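Local coordinates for protein dnab-like replicative helicase (Bacillus phage SPP1, PDB 3BH0) that probably couples ATP hydrolysis to 5'-3' unwinding of duplex DNA as a phage replicative helicase, this chain being its ATPase domain, at residues N277-I282 with G303-L308. Residues are numbered along the deposited sequence; the frame is centred on the assembly and turned at random.
Sequences NIVEVI and GNFVNL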
loop_
_atom_site.group_PDB
_atom_site.type_symbol
_atom_site.label_atom_id
_atom_site.label_comp_id
_atom_site.label_asym_id
_atom_site.label_seq_id
_atom_site.Cartn_x
_atom_site.Cartn_y
_atom_site.Cartn_z
ATOM N N ASN A 277 -8.411 -0.514 19.649
ATOM C CA ASN A 277 -8.218 -1.393 18.499
ATOM C C ASN A 277 -8.746 -0.803 17.184
ATOM O O ASN A 277 -9.117 -1.533 16.266
ATOM C CB ASN A 277 -8.818 -2.778 18.773
ATOM C CG ASN A 277 -8.085 -3.537 19.877
ATOM O OD1 ASN A 277 -8.610 -4.504 20.425
ATOM N ND2 ASN A 277 -6.872 -3.114 20.194
ATOM N N ILE A 278 -8.773 0.526 17.102
ATOM C CA ILE A 278 -9.151 1.222 15.867
ATOM C C ILE A 278 -7.917 1.839 15.193
ATOM O O ILE A 278 -7.148 2.563 15.818
ATOM C CB ILE A 278 -10.232 2.313 16.107
ATOM C CG1 ILE A 278 -11.564 1.697 16.588
ATOM C CG2 ILE A 278 -10.424 3.173 14.861
ATOM C CD1 ILE A 278 -12.359 0.934 15.524
ATOM N N VAL A 279 -7.729 1.505 13.922
ATOM C CA VAL A 279 -6.778 2.187 13.086
ATOM C C VAL A 279 -7.582 3.088 12.168
ATOM O O VAL A 279 -8.421 2.610 11.400
ATOM C CB VAL A 279 -5.923 1.200 12.260
ATOM C CG1 VAL A 279 -5.161 1.929 11.146
ATOM C CG2 VAL A 279 -4.941 0.485 13.164
ATOM N N GLU A 280 -7.332 4.388 12.241
ATOM C CA GLU A 280 -7.934 5.282 11.270
ATOM C C GLU A 280 -7.015 5.581 10.074
ATOM O O GLU A 280 -5.825 5.915 10.223
ATOM C CB GLU A 280 -8.508 6.543 11.919
ATOM C CG GLU A 280 -7.550 7.416 12.687
ATOM C CD GLU A 280 -8.249 8.644 13.285
ATOM O OE1 GLU A 280 -9.138 8.484 14.149
ATOM O OE2 GLU A 280 -7.908 9.784 12.886
ATOM N N VAL A 281 -7.586 5.404 8.888
ATOM C CA VAL A 281 -6.940 5.751 7.648
ATOM C C VAL A 281 -7.324 7.186 7.321
ATOM O O VAL A 281 -8.460 7.469 6.934
ATOM C CB VAL A 281 -7.348 4.790 6.522
ATOM C CG1 VAL A 281 -6.643 5.143 5.236
ATOM C CG2 VAL A 281 -7.028 3.357 6.909
ATOM N N ILE A 282 -6.380 8.098 7.508
ATOM C CA ILE A 282 -6.623 9.499 7.206
ATOM C C ILE A 282 -6.140 9.812 5.794
ATOM O O ILE A 282 -4.936 9.821 5.546
ATOM C CB ILE A 282 -5.908 10.443 8.210
ATOM C CG1 ILE A 282 -6.118 9.958 9.644
ATOM C CG2 ILE A 282 -6.355 11.889 8.006
ATOM C CD1 ILE A 282 -5.219 10.652 10.682
ATOM N N GLY A 303 -2.724 -9.338 12.127
ATOM C CA GLY A 303 -2.369 -8.311 11.157
ATOM C C GLY A 303 -3.485 -8.123 10.152
ATOM O O GLY A 303 -3.236 -7.866 8.967
ATOM N N ASN A 304 -4.716 -8.264 10.638
ATOM C CA ASN A 304 -5.904 -8.118 9.817
ATOM C C ASN A 304 -6.700 -6.865 10.148
ATOM O O ASN A 304 -6.592 -6.321 11.242
ATOM C CB ASN A 304 -6.796 -9.335 9.971
ATOM C CG ASN A 304 -7.534 -9.664 8.708
ATOM O OD1 ASN A 304 -7.946 -8.772 7.965
ATOM N ND2 ASN A 304 -7.704 -10.956 8.449
ATOM N N PHE A 305 -7.493 -6.415 9.178
ATOM C CA PHE A 305 -8.295 -5.209 9.312
ATOM C C PHE A 305 -9.736 -5.504 8.906
ATOM O O PHE A 305 -9.995 -6.199 7.901
ATOM C CB PHE A 305 -7.733 -4.086 8.451
ATOM C CG PHE A 305 -6.354 -3.647 8.849
ATOM C CD1 PHE A 305 -6.168 -2.456 9.539
ATOM C CD2 PHE A 305 -5.237 -4.420 8.525
ATOM C CE1 PHE A 305 -4.885 -2.045 9.905
ATOM C CE2 PHE A 305 -3.977 -4.021 8.892
ATOM C CZ PHE A 305 -3.793 -2.832 9.574
ATOM N N VAL A 306 -10.663 -4.974 9.700
ATOM C CA VAL A 306 -12.079 -5.207 9.512
ATOM C C VAL A 306 -12.743 -3.897 9.153
ATOM O O VAL A 306 -12.619 -2.905 9.872
ATOM C CB VAL A 306 -12.724 -5.784 10.781
ATOM C CG1 VAL A 306 -14.212 -6.080 10.561
ATOM C CG2 VAL A 306 -11.985 -7.032 11.211
ATOM N N ASN A 307 -13.437 -3.912 8.018
ATOM C CA ASN A 307 -14.273 -2.806 7.592
ATOM C C ASN A 307 -15.335 -2.475 8.609
ATOM O O ASN A 307 -15.961 -3.360 9.182
ATOM C CB ASN A 307 -14.932 -3.141 6.262
ATOM C CG ASN A 307 -13.992 -2.980 5.107
ATOM O OD1 ASN A 307 -13.580 -1.860 4.778
ATOM N ND2 ASN A 307 -13.629 -4.094 4.486
ATOM N N LEU A 308 -15.497 -1.185 8.848
ATOM C CA LEU A 308 -16.586 -0.664 9.644
ATOM C C LEU A 308 -17.693 -0.144 8.700
ATOM O O LEU A 308 -17.426 0.142 7.520
ATOM C CB LEU A 308 -16.051 0.438 10.565
ATOM C CG LEU A 308 -15.672 0.053 12.003
ATOM C CD1 LEU A 308 -14.751 -1.152 12.099
ATOM C CD2 LEU A 308 -15.076 1.232 12.756
#
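V279 and F305 meet through apolar side chains, as do I278 and L308, and these two pairs make up the whole contact. V279 packs against a single corner of the F305 ring: its CG2 lies 4.1 Å from F305 CE1, CB and CG1 are at essentially the same distance, and the approach is oblique to the ring. The CB of F305 points at 277-282, and with CG anti to the carbonyl carbon (chi1 -63°) the CE1 corner is what meets V279. On the other side of strand 278-286, I278 CD1 touches L308 CD2 at 3.9 Å, methyl to methyl, in a partly exposed position. Within 303-308, N304 OD1 accepts the backbone N-H of F305 (N to OD1 2.7 Å) through an in-plane lone pair, though the N-H is bent (131°), and also bonds K87 NZ. G303 and N304 form a G1 beta bulge opposite I299. Strand 292-299 runs between the segments, pairing with V279 and V281, and F298 touches both V279 and F305. These antiparallel strands edge the otherwise parallel RecA-like sheet, 304-307 outermost within this chain; F305 also packs on A83 and K87 of helix 81-93, whose first turn completes the probable Walker A motif, while strand 259-265 flanks 278-286 on its far side.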